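Local coordinates for protein probable glutathione reductase (Sinorhizobium meliloti, PDB 4DNA) that probably catalyses the NADPH-dependent reduction of glutathione disulfide to glutathione, as an FAD-containing homodimer with a redox-active disulfide, at residues Asn283-Ser294 / Ala303-Val311; Phe365-Phe375 / Thr389-Arg400. All coordinates share one frame; numbering follows the deposited sequence.

Overall arrangement
The chain reaches interaction 1 first and completes it before interaction 2 begins; their centres lie about 34 Å apart and their nearest atoms about 19 Å, so the two do not touch. Interaction 1 is built from the loops on either side of strand 301-303, an outermost strand of the five-stranded parallel sheet in the FAD-binding part, and it carries Gly305 and Asp306 of the flavin pocket. Interaction 2 joins two neighbouring strands inside the antiparallel sheet of the dimerisation domain. One contact therefore lies beside the cofactor, its loop supplying two residues of the pocket, and the other belongs to the domain that also contains His439, whose counterpart in the second subunit hydrogen-bonds through its backbone O to the FAD bound here.

Interaction 1 (Asn283-Ser294 / Ala303-Val311); sequences NELGAIIVDAFS and ALGDVTDRV. With FAD (flavin-adenine dinucleotide), chain C.
With chi1 at -65°, Ile288 sets CG2 anti to its backbone N and over the methyl of Ala303, while CG1 leads CD1 out to CG2 of Val307 (3.6 Å between CD1 and CG2). Val290 has a similar first torsion, and its two methyls divide the work: CG1 reaches Ala303 CB, and CG2 lies 4.0 Å from CZ of Arg310, over one face of the guanidinium. That group comes back toward 283-294 through a bend at chi3 (-90°), which leaves Ser294 OG at its edge, in plane, 3.3 Å from NH2 and hydrogen-bonded to it. Glu320 of helix 314-329 takes the Arg310 NE side in a salt bridge.

Backbone bonds tie the loops at two places. Ala303 N, on the last residue of strand 301-303, donates to Ser294 O, in the loop leading up to that strand, at 2.8 Å, and Ile288 N donates to Val307 O. This is the strand-to-loop junction of the FAD-binding domain in this disulfide oxidoreductase family, with an Asp reaching the flavin chain. At the far end Asn283 ND2 makes a weak bond to Asp309 OD1, the amide and carboxylate planes standing 71° apart; Asn283 OD1 accepts from Ala287 N across the type I turn.

Asp306 N gives a 2.6 Å bond to FAD O2P, a phosphate oxygen, and the Asp306 carboxylate meets the ribityl hydroxyl O3'. Just before it in the chain, Gly305 O receives both Thr308 N and Thr308 OG1, the latter at 2.8 Å.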
loop_
_atom_site.group_PDB
_atom_site.type_symbol
_atom_site.label_atom_id
_atom_site.label_comp_id
_atom_site.label_asym_id
_atom_site.label_seq_id
_atom_site.Cartn_x
_atom_site.Cartn_y
_atom_site.Cartn_z
ATOM N N ASN A 283 -13.261 -5.849 36.972
ATOM C CA ASN A 283 -11.983 -5.405 37.514
ATOM C C ASN A 283 -11.997 -3.949 37.954
ATOM O O ASN A 283 -13.001 -3.257 37.807
ATOM C CB ASN A 283 -10.824 -5.709 36.562
ATOM C CG ASN A 283 -10.763 -4.782 35.363
ATOM O OD1 ASN A 283 -11.444 -3.758 35.290
ATOM N ND2 ASN A 283 -9.910 -5.137 34.415
ATOM N N GLU A 284 -10.880 -3.486 38.493
ATOM C CA GLU A 284 -10.834 -2.161 39.100
ATOM C C GLU A 284 -10.930 -1.026 38.089
ATOM O O GLU A 284 -11.383 0.068 38.424
ATOM C CB GLU A 284 -9.596 -2.021 39.959
ATOM C CG GLU A 284 -9.673 -2.866 41.214
ATOM C CD GLU A 284 -8.302 -3.266 41.712
ATOM O OE1 GLU A 284 -7.311 -2.975 41.000
ATOM O OE2 GLU A 284 -8.217 -3.872 42.806
ATOM N N LEU A 285 -10.514 -1.296 36.854
ATOM C CA LEU A 285 -10.748 -0.372 35.745
ATOM C C LEU A 285 -12.178 -0.426 35.170
ATOM O O LEU A 285 -12.486 0.263 34.194
ATOM C CB LEU A 285 -9.708 -0.583 34.643
ATOM C CG LEU A 285 -8.488 0.356 34.569
ATOM C CD1 LEU A 285 -8.019 0.879 35.930
ATOM C CD2 LEU A 285 -7.347 -0.313 33.794
ATOM N N GLY A 286 -13.046 -1.232 35.778
ATOM C CA GLY A 286 -14.451 -1.302 35.375
ATOM C C GLY A 286 -14.769 -2.197 34.182
ATOM O O GLY A 286 -15.919 -2.242 33.732
ATOM N N ALA A 287 -13.770 -2.903 33.659
ATOM C CA ALA A 287 -13.994 -3.828 32.548
ATOM C C ALA A 287 -14.498 -5.177 33.049
ATOM O O ALA A 287 -14.162 -5.602 34.168
ATOM C CB ALA A 287 -12.729 -4.005 31.726
ATOM N N ILE A 288 -15.316 -5.833 32.226
ATOM C CA ILE A 288 -15.787 -7.183 32.513
ATOM C C ILE A 288 -14.644 -8.180 32.340
ATOM O O ILE A 288 -13.906 -8.136 31.349
ATOM C CB ILE A 288 -16.977 -7.595 31.618
ATOM C CG1 ILE A 288 -18.207 -6.725 31.910
ATOM C CG2 ILE A 288 -17.316 -9.063 31.834
ATOM C CD1 ILE A 288 -19.229 -6.667 30.798
ATOM N N ILE A 289 -14.490 -9.059 33.326
ATOM C CA ILE A 289 -13.479 -10.105 33.287
ATOM C C ILE A 289 -14.006 -11.343 32.552
ATOM O O ILE A 289 -15.062 -11.895 32.901
ATOM C CB ILE A 289 -13.014 -10.459 34.709
ATOM C CG1 ILE A 289 -12.165 -9.318 35.262
ATOM C CG2 ILE A 289 -12.235 -11.766 34.734
ATOM C CD1 ILE A 289 -12.016 -9.344 36.769
ATOM N N VAL A 290 -13.269 -11.760 31.522
ATOM C CA VAL A 290 -13.602 -12.973 30.769
ATOM C C VAL A 290 -12.408 -13.914 30.641
ATOM O O VAL A 290 -11.250 -13.495 30.715
ATOM C CB VAL A 290 -14.155 -12.672 29.336
ATOM C CG1 VAL A 290 -15.599 -12.191 29.379
ATOM C CG2 VAL A 290 -13.245 -11.697 28.585
ATOM N N ASP A 291 -12.712 -15.192 30.438
ATOM C CA ASP A 291 -11.712 -16.142 29.992
ATOM C C ASP A 291 -11.516 -16.000 28.485
ATOM O O ASP A 291 -12.057 -15.097 27.873
ATOM C CB ASP A 291 -12.115 -17.561 30.388
ATOM C CG ASP A 291 -13.379 -18.043 29.699
ATOM O OD1 ASP A 291 -13.898 -17.388 28.758
ATOM O OD2 ASP A 291 -13.842 -19.123 30.108
ATOM N N ALA A 292 -10.755 -16.902 27.887
ATOM C CA ALA A 292 -10.413 -16.808 26.464
ATOM C C ALA A 292 -11.555 -17.169 25.499
ATOM O O ALA A 292 -11.364 -17.138 24.291
ATOM C CB ALA A 292 -9.184 -17.655 26.172
ATOM N N PHE A 293 -12.723 -17.520 26.043
ATOM C CA PHE A 293 -13.903 -17.865 25.244
ATOM C C PHE A 293 -15.058 -16.917 25.556
ATOM O O PHE A 293 -16.237 -17.260 25.356
ATOM C CB PHE A 293 -14.347 -19.304 25.499
ATOM C CG PHE A 293 -13.239 -20.301 25.425
ATOM C CD1 PHE A 293 -12.482 -20.603 26.552
ATOM C CD2 PHE A 293 -12.954 -20.952 24.238
ATOM C CE1 PHE A 293 -11.452 -21.528 26.489
ATOM C CE2 PHE A 293 -11.929 -21.880 24.166
ATOM C CZ PHE A 293 -11.174 -22.168 25.294
ATOM N N SER A 294 -14.704 -15.738 26.069
ATOM C CA SER A 294 -15.645 -14.640 26.318
ATOM C C SER A 294 -16.687 -14.914 27.421
ATOM O O SER A 294 -17.675 -14.204 27.545
ATOM C CB SER A 294 -16.308 -14.191 25.000
ATOM O OG SER A 294 -15.349 -13.982 23.959
ATOM N N ALA A 303 -19.210 -11.851 27.391
ATOM C CA ALA A 303 -18.783 -10.480 27.142
ATOM C C ALA A 303 -17.682 -10.443 26.077
ATOM O O ALA A 303 -16.778 -11.275 26.084
ATOM C CB ALA A 303 -18.300 -9.837 28.430
ATOM N N LEU A 304 -17.763 -9.472 25.167
ATOM C CA LEU A 304 -16.800 -9.321 24.078
ATOM C C LEU A 304 -16.793 -7.884 23.571
ATOM O O LEU A 304 -17.761 -7.145 23.760
ATOM C CB LEU A 304 -17.095 -10.312 22.938
ATOM C CG LEU A 304 -18.515 -10.390 22.364
ATOM C CD1 LEU A 304 -18.617 -9.494 21.147
ATOM C CD2 LEU A 304 -18.901 -11.814 21.999
ATOM N N GLY A 305 -15.700 -7.487 22.928
ATOM C CA GLY A 305 -15.554 -6.116 22.457
ATOM C C GLY A 305 -14.751 -5.273 23.428
ATOM O O GLY A 305 -14.068 -5.808 24.315
ATOM N N ASP A 306 -14.842 -3.952 23.260
ATOM C CA ASP A 306 -14.037 -3.002 24.029
ATOM C C ASP A 306 -14.372 -3.004 25.515
ATOM O O ASP A 306 -13.578 -2.528 26.326
ATOM C CB ASP A 306 -14.159 -1.597 23.454
ATOM C CG ASP A 306 -13.374 -1.428 22.171
ATOM O OD1 ASP A 306 -12.872 -2.451 21.628
ATOM O OD2 ASP A 306 -13.254 -0.271 21.699
ATOM N N VAL A 307 -15.535 -3.555 25.858
ATOM C CA VAL A 307 -15.950 -3.712 27.246
ATOM C C VAL A 307 -15.045 -4.663 28.050
ATOM O O VAL A 307 -15.076 -4.650 29.284
ATOM C CB VAL A 307 -17.436 -4.162 27.346
ATOM C CG1 VAL A 307 -17.629 -5.577 26.816
ATOM C CG2 VAL A 307 -17.946 -4.039 28.778
ATOM N N THR A 308 -14.235 -5.467 27.352
ATOM C CA THR A 308 -13.537 -6.604 27.974
ATOM C C THR A 308 -12.080 -6.390 28.333
ATOM O O THR A 308 -11.374 -7.359 28.624
ATOM C CB THR A 308 -13.610 -7.901 27.131
ATOM O OG1 THR A 308 -12.860 -7.748 25.916
ATOM C CG2 THR A 308 -15.032 -8.255 26.819
ATOM N N ASP A 309 -11.600 -5.154 28.333
ATOM C CA ASP A 309 -10.273 -4.953 28.896
ATOM C C ASP A 309 -9.188 -5.137 27.826
ATOM O O ASP A 309 -8.079 -4.594 27.958
ATOM C CB ASP A 309 -10.071 -6.014 30.012
ATOM C CG ASP A 309 -9.096 -5.586 31.097
ATOM O OD1 ASP A 309 -9.163 -4.420 31.580
ATOM O OD2 ASP A 309 -8.275 -6.453 31.486
ATOM N N ARG A 310 -9.531 -5.883 26.768
ATOM C CA ARG A 310 -8.547 -6.522 25.879
ATOM C C ARG A 310 -7.865 -5.552 24.909
ATOM O O ARG A 310 -7.590 -4.398 25.257
ATOM C CB ARG A 310 -9.191 -7.719 25.145
ATOM C CG ARG A 310 -9.605 -8.865 26.082
ATOM C CD ARG A 310 -9.779 -10.225 25.393
ATOM N NE ARG A 310 -11.138 -10.480 24.900
ATOM C CZ ARG A 310 -11.723 -11.685 24.856
ATOM N NH1 ARG A 310 -11.082 -12.773 25.292
ATOM N NH2 ARG A 310 -12.972 -11.804 24.386
ATOM N N VAL A 311 -7.551 -6.023 23.710
ATOM C CA VAL A 311 -7.101 -5.119 22.663
ATOM C C VAL A 311 -8.347 -4.444 22.111
ATOM O O VAL A 311 -9.307 -5.119 21.704
ATOM C CB VAL A 311 -6.350 -5.867 21.552
ATOM C CG1 VAL A 311 -5.693 -4.883 20.590
ATOM C CG2 VAL A 311 -5.321 -6.803 22.166
HETATM P PA FAD C . -18.954 -0.553 20.177
HETATM O O1A FAD C . -18.273 0.389 21.155
HETATM O O2A FAD C . -18.652 -0.540 18.695
HETATM O O5B FAD C . -20.544 -0.387 20.322
HETATM C C5B FAD C . -21.304 -1.020 21.360
HETATM C C4B FAD C . -22.680 -0.374 21.316
HETATM O O4B FAD C . -23.467 -0.670 22.468
HETATM C C3B FAD C . -22.537 1.135 21.254
HETATM O O3B FAD C . -23.181 1.601 20.059
HETATM C C2B FAD C . -23.188 1.633 22.529
HETATM O O2B FAD C . -23.858 2.878 22.323
HETATM C C1B FAD C . -24.153 0.512 22.886
HETATM N N9A FAD C . -24.441 0.392 24.335
HETATM C C8A FAD C . -23.575 0.697 25.320
HETATM N N7A FAD C . -24.095 0.459 26.548
HETATM C C5A FAD C . -25.327 -0.020 26.347
HETATM C C6A FAD C . -26.405 -0.471 27.241
HETATM N N6A FAD C . -26.189 -0.411 28.578
HETATM N N1A FAD C . -27.558 -0.914 26.672
HETATM C C2A FAD C . -27.716 -0.937 25.326
HETATM N N3A FAD C . -26.765 -0.536 24.451
HETATM C C4A FAD C . -25.563 -0.072 24.893
HETATM N N1 FAD C . -10.463 0.312 15.670
HETATM C C2 FAD C . -9.797 -0.156 14.590
HETATM O O2 FAD C . -9.666 -1.390 14.441
HETATM N N3 FAD C . -9.269 0.674 13.671
HETATM C C4 FAD C . -9.360 2.017 13.755
HETATM O O4 FAD C . -8.862 2.751 12.867
HETATM C C4X FAD C . -10.071 2.602 14.920
HETATM N N5 FAD C . -10.211 3.937 15.077
HETATM C C5X FAD C . -10.877 4.429 16.156
HETATM C C6 FAD C . -11.021 5.808 16.318
HETATM C C7 FAD C . -11.696 6.325 17.429
HETATM C C7M FAD C . -11.827 7.822 17.557
HETATM C C8 FAD C . -12.287 5.398 18.446
HETATM C C8M FAD C . -13.037 5.894 19.653
HETATM C C9 FAD C . -12.143 4.027 18.287
HETATM C C9A FAD C . -11.462 3.509 17.187
HETATM N N10 FAD C . -11.327 2.114 17.037
HETATM C C10 FAD C . -10.631 1.635 15.901
HETATM C "C1'" FAD C . -11.896 1.211 18.053
HETATM C "C2'" FAD C . -13.210 0.571 17.630
HETATM O "O2'" FAD C . -14.146 1.592 17.272
HETATM C "C3'" FAD C . -13.757 -0.320 18.748
HETATM O "O3'" FAD C . -12.699 -1.178 19.189
HETATM C "C4'" FAD C . -14.945 -1.176 18.308
HETATM O "O4'" FAD C . -16.063 -0.329 18.016
HETATM C "C5'" FAD C . -15.337 -2.168 19.391
HETATM O "O5'" FAD C . -16.744 -2.384 19.323
HETATM P P FAD C . -17.608 -3.071 20.504
HETATM O O1P FAD C . -18.222 -4.359 19.987
HETATM O O2P FAD C . -16.812 -3.075 21.787
HETATM O O3P FAD C . -18.843 -2.066 20.716
#

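Interaction 2 (Phe365-Phe375 / Thr389-Arg400); sequences FQEIEVYRAEF and TIMKLVVNAADR
Arg400 NH1 is held between two acceptors of strand 367-375: Tyr371 OH at 2.9 Å and Glu369 OE1 at 3.0 Å, the second a weak hydrogen bond within a salt bridge. The strands themselves, 367-375 and 389-396, are antiparallel neighbours within the sheet of the dimerisation domain, paired in unbroken register from Ile368-Asn396 to Phe375-Thr389. Bends at chi2 and chi3 fold the arginine back from the turn after strand 389-396, and its guanidinium stands nearly upright to the Glu369 carboxylate, planes 81° apart. NH2 forms a salt bridge with Asp430.

Next to this cluster the same face of the sheet is lined by Tyr371, Leu393 and Val395, Val395 CG2 lying 4.0 Å from Tyr371 CE1. Leu393 also packs on helix 429-433. On the opposite face Val370 CG1 rests against the aliphatic part of Lys392, whose NZ goes on to Asp210, Asp212 and Glu358. Within strand 367-375, Arg372 NH2 forms a salt bridge with Glu374 OE2, and Asp212 is a second partner of that NH2.

Asn396, its CG anti to the backbone N (chi1 -175°), closes the pair at the turn: OD1 accepts from Ala398 N in an Asx turn and takes a water bond, the same water also donating to Glu367 O. Its amide lies over one face of the Phe365 ring.

At the other end Thr389 CB lies over one face of the Phe375 ring, 3.9 Å from its centroid, in a CH-pi contact, while SE of selenomethionine Met391 sits at the ring edge in a Met-aromatic contact, 4.1 Å from Phe375 CE1.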
loop_
_atom_site.group_PDB
_atom_site.type_symbol
_atom_site.label_atom_id
_atom_site.label_comp_id
_atom_site.label_asym_id
_atom_site.label_seq_id
_atom_site.Cartn_x
_atom_site.Cartn_y
_atom_site.Cartn_z
ATOM N N PHE A 365 15.217 -11.760 23.254
ATOM C CA PHE A 365 16.202 -12.594 22.566
ATOM C C PHE A 365 17.623 -12.105 22.834
ATOM O O PHE A 365 17.832 -10.913 23.014
ATOM C CB PHE A 365 15.932 -12.570 21.073
ATOM C CG PHE A 365 14.588 -13.099 20.695
ATOM C CD1 PHE A 365 14.261 -14.438 20.917
ATOM C CD2 PHE A 365 13.649 -12.275 20.101
ATOM C CE1 PHE A 365 13.014 -14.939 20.570
ATOM C CE2 PHE A 365 12.401 -12.780 19.739
ATOM C CZ PHE A 365 12.086 -14.110 19.974
ATOM N N GLN A 366 18.590 -13.023 22.852
ATOM C CA GLN A 366 19.978 -12.691 23.207
ATOM C C GLN A 366 20.658 -11.875 22.119
ATOM O O GLN A 366 21.506 -11.025 22.401
ATOM C CB GLN A 366 20.786 -13.973 23.467
ATOM C CG GLN A 366 22.274 -13.762 23.714
ATOM C CD GLN A 366 22.951 -14.917 24.446
ATOM O OE1 GLN A 366 22.605 -16.088 24.272
ATOM N NE2 GLN A 366 23.932 -14.586 25.266
ATOM N N GLU A 367 20.262 -12.146 20.879
ATOM C CA GLU A 367 20.911 -11.612 19.699
ATOM C C GLU A 367 19.866 -11.263 18.669
ATOM O O GLU A 367 19.087 -12.120 18.245
ATOM C CB GLU A 367 21.840 -12.663 19.121
ATOM C CG GLU A 367 23.305 -12.275 19.132
ATOM C CD GLU A 367 23.761 -11.684 17.805
ATOM O OE1 GLU A 367 24.836 -12.083 17.307
ATOM O OE2 GLU A 367 23.041 -10.824 17.247
ATOM N N ILE A 368 19.815 -10.001 18.274
ATOM C CA ILE A 368 18.866 -9.624 17.230
ATOM C C ILE A 368 19.573 -8.908 16.101
ATOM O O ILE A 368 20.651 -8.346 16.301
ATOM C CB ILE A 368 17.689 -8.772 17.751
ATOM C CG1 ILE A 368 18.202 -7.598 18.572
ATOM C CG2 ILE A 368 16.743 -9.627 18.574
ATOM C CD1 ILE A 368 17.158 -6.529 18.777
ATOM N N GLU A 369 18.980 -8.955 14.915
ATOM C CA GLU A 369 19.478 -8.163 13.795
ATOM C C GLU A 369 18.389 -7.180 13.395
ATOM O O GLU A 369 17.201 -7.524 13.355
ATOM C CB GLU A 369 19.916 -9.050 12.625
ATOM C CG GLU A 369 21.042 -10.021 12.986
ATOM C CD GLU A 369 21.129 -11.279 12.114
ATOM O OE1 GLU A 369 20.117 -11.711 11.517
ATOM O OE2 GLU A 369 22.234 -11.860 12.045
ATOM N N VAL A 370 18.799 -5.941 13.145
ATOM C CA VAL A 370 17.869 -4.865 12.798
ATOM C C VAL A 370 18.197 -4.322 11.404
ATOM O O VAL A 370 19.374 -4.085 11.059
ATOM C CB VAL A 370 17.874 -3.743 13.856
ATOM C CG1 VAL A 370 16.962 -2.605 13.443
ATOM C CG2 VAL A 370 17.446 -4.292 15.206
ATOM N N TYR A 371 17.140 -4.160 10.607
ATOM C CA TYR A 371 17.265 -3.766 9.230
ATOM C C TYR A 371 16.464 -2.472 9.037
ATOM O O TYR A 371 15.240 -2.489 8.980
ATOM C CB TYR A 371 16.810 -4.921 8.332
ATOM C CG TYR A 371 17.688 -6.192 8.418
ATOM C CD1 TYR A 371 17.491 -7.146 9.426
ATOM C CD2 TYR A 371 18.694 -6.450 7.472
ATOM C CE1 TYR A 371 18.263 -8.298 9.489
ATOM C CE2 TYR A 371 19.475 -7.594 7.541
ATOM C CZ TYR A 371 19.255 -8.511 8.554
ATOM O OH TYR A 371 20.025 -9.649 8.644
ATOM N N ARG A 372 17.174 -1.343 8.973
ATOM C CA ARG A 372 16.559 -0.019 9.039
ATOM C C ARG A 372 16.780 0.743 7.746
ATOM O O ARG A 372 17.899 0.850 7.255
ATOM C CB ARG A 372 17.139 0.783 10.209
ATOM C CG ARG A 372 16.275 1.951 10.669
ATOM C CD ARG A 372 17.014 2.935 11.558
ATOM N NE ARG A 372 16.165 4.073 11.926
ATOM C CZ ARG A 372 16.203 5.280 11.352
ATOM N NH1 ARG A 372 17.060 5.548 10.371
ATOM N NH2 ARG A 372 15.380 6.235 11.765
ATOM N N ALA A 373 15.695 1.273 7.200
ATOM C CA ALA A 373 15.732 1.961 5.921
ATOM C C ALA A 373 15.161 3.350 6.099
ATOM O O ALA A 373 14.060 3.502 6.623
ATOM C CB ALA A 373 14.919 1.193 4.895
ATOM N N GLU A 374 15.907 4.363 5.683
ATOM C CA GLU A 374 15.421 5.725 5.788
ATOM C C GLU A 374 15.602 6.452 4.471
ATOM O O GLU A 374 16.716 6.522 3.954
ATOM C CB GLU A 374 16.147 6.463 6.896
ATOM C CG GLU A 374 15.314 7.569 7.531
ATOM C CD GLU A 374 16.107 8.371 8.550
ATOM O OE1 GLU A 374 17.259 8.755 8.217
ATOM O OE2 GLU A 374 15.579 8.609 9.673
ATOM N N PHE A 375 14.514 6.995 3.931
ATOM C CA PHE A 375 14.571 7.548 2.588
ATOM C C PHE A 375 13.459 8.525 2.200
ATOM O O PHE A 375 12.355 8.514 2.764
ATOM C CB PHE A 375 14.677 6.420 1.552
ATOM C CG PHE A 375 13.466 5.541 1.476
ATOM C CD1 PHE A 375 13.319 4.458 2.331
ATOM C CD2 PHE A 375 12.480 5.774 0.526
ATOM C CE1 PHE A 375 12.202 3.630 2.244
ATOM C CE2 PHE A 375 11.367 4.955 0.438
ATOM C CZ PHE A 375 11.228 3.881 1.292
ATOM N N THR A 389 10.755 8.334 4.741
ATOM C CA THR A 389 10.142 7.063 5.052
ATOM C C THR A 389 11.101 6.251 5.914
ATOM O O THR A 389 12.268 6.072 5.557
ATOM C CB THR A 389 9.700 6.304 3.779
ATOM O OG1 THR A 389 8.699 7.070 3.107
ATOM C CG2 THR A 389 9.123 4.938 4.122
ATOM N N ILE A 390 10.611 5.798 7.069
ATOM C CA ILE A 390 11.354 4.845 7.874
ATOM C C ILE A 390 10.709 3.475 7.748
ATOM O O ILE A 390 9.495 3.344 7.891
ATOM C CB ILE A 390 11.515 5.310 9.329
ATOM C CG1 ILE A 390 12.395 6.560 9.379
ATOM C CG2 ILE A 390 12.202 4.242 10.159
ATOM C CD1 ILE A 390 12.057 7.507 10.510
HETATM N N MSE A 391 11.530 2.475 7.430
HETATM C CA MSE A 391 11.084 1.090 7.245
HETATM C C MSE A 391 11.996 0.179 8.005
HETATM O O MSE A 391 13.165 0.036 7.647
HETATM C CB MSE A 391 11.193 0.735 5.778
HETATM C CG MSE A 391 9.954 1.266 5.083
HETATM SE SE MSE A 391 9.763 0.446 3.302
HETATM C CE MSE A 391 7.969 1.120 2.847
ATOM N N LYS A 392 11.488 -0.448 9.063
ATOM C CA LYS A 392 12.374 -1.134 9.986
ATOM C C LYS A 392 11.944 -2.554 10.271
ATOM O O LYS A 392 10.830 -2.785 10.708
ATOM C CB LYS A 392 12.528 -0.321 11.273
ATOM C CG LYS A 392 13.051 -1.085 12.476
ATOM C CD LYS A 392 14.052 -0.244 13.258
ATOM C CE LYS A 392 14.223 -0.714 14.695
ATOM N NZ LYS A 392 13.444 0.085 15.669
ATOM N N LEU A 393 12.853 -3.490 10.019
ATOM C CA LEU A 393 12.636 -4.906 10.274
ATOM C C LEU A 393 13.442 -5.380 11.463
ATOM O O LEU A 393 14.634 -5.046 11.573
ATOM C CB LEU A 393 13.041 -5.729 9.057
ATOM C CG LEU A 393 12.044 -5.710 7.898
ATOM C CD1 LEU A 393 12.613 -6.377 6.657
ATOM C CD2 LEU A 393 10.778 -6.396 8.335
ATOM N N VAL A 394 12.807 -6.163 12.344
ATOM C CA VAL A 394 13.492 -6.718 13.526
ATOM C C VAL A 394 13.520 -8.257 13.453
ATOM O O VAL A 394 12.474 -8.893 13.248
ATOM C CB VAL A 394 12.852 -6.240 14.843
ATOM C CG1 VAL A 394 13.670 -6.717 16.027
ATOM C CG2 VAL A 394 12.723 -4.724 14.869
ATOM N N VAL A 395 14.714 -8.837 13.618
ATOM C CA VAL A 395 14.971 -10.249 13.306
ATOM C C VAL A 395 15.701 -11.015 14.419
ATOM O O VAL A 395 16.669 -10.510 15.010
ATOM C CB VAL A 395 15.786 -10.347 12.013
ATOM C CG1 VAL A 395 16.393 -11.733 11.825
ATOM C CG2 VAL A 395 14.914 -9.941 10.832
ATOM N N ASN A 396 15.252 -12.237 14.702
ATOM C CA ASN A 396 15.937 -13.083 15.664
ATOM C C ASN A 396 17.144 -13.777 15.034
ATOM O O ASN A 396 16.989 -14.592 14.138
ATOM C CB ASN A 396 14.979 -14.105 16.274
ATOM C CG ASN A 396 15.623 -14.943 17.372
ATOM O OD1 ASN A 396 16.841 -15.089 17.448
ATOM N ND2 ASN A 396 14.795 -15.510 18.220
ATOM N N ALA A 397 18.339 -13.453 15.536
ATOM C CA ALA A 397 19.595 -13.977 14.990
ATOM C C ALA A 397 19.667 -15.494 14.983
ATOM O O ALA A 397 20.283 -16.069 14.093
ATOM C CB ALA A 397 20.786 -13.400 15.733
ATOM N N ALA A 398 19.036 -16.128 15.972
ATOM C CA ALA A 398 19.006 -17.585 16.099
ATOM C C ALA A 398 18.111 -18.283 15.068
ATOM O O ALA A 398 18.424 -19.386 14.665
ATOM C CB ALA A 398 18.587 -17.975 17.502
ATOM N N ASP A 399 16.999 -17.660 14.708
ATOM C CA ASP A 399 16.000 -18.193 13.798
ATOM C C ASP A 399 16.131 -17.709 12.409
ATOM O O ASP A 399 15.878 -18.404 11.476
ATOM C CB ASP A 399 14.671 -17.607 14.179
ATOM C CG ASP A 399 14.085 -18.257 15.312
ATOM O OD1 ASP A 399 14.421 -19.415 15.521
ATOM O OD2 ASP A 399 13.288 -17.619 15.996
ATOM N N ARG A 400 16.455 -16.446 12.314
ATOM C CA ARG A 400 16.241 -15.601 11.154
ATOM C C ARG A 400 14.783 -15.105 11.044
ATOM O O ARG A 400 14.415 -14.429 10.074
ATOM C CB ARG A 400 16.780 -16.264 9.876
ATOM C CG ARG A 400 18.291 -16.406 9.901
ATOM C CD ARG A 400 18.941 -15.040 9.812
ATOM N NE ARG A 400 19.069 -14.647 8.416
ATOM C CZ ARG A 400 19.116 -13.397 7.965
ATOM N NH1 ARG A 400 19.030 -12.374 8.800
ATOM N NH2 ARG A 400 19.232 -13.170 6.660
HETATM O O HOH W 1 18.531 -14.900 19.656
#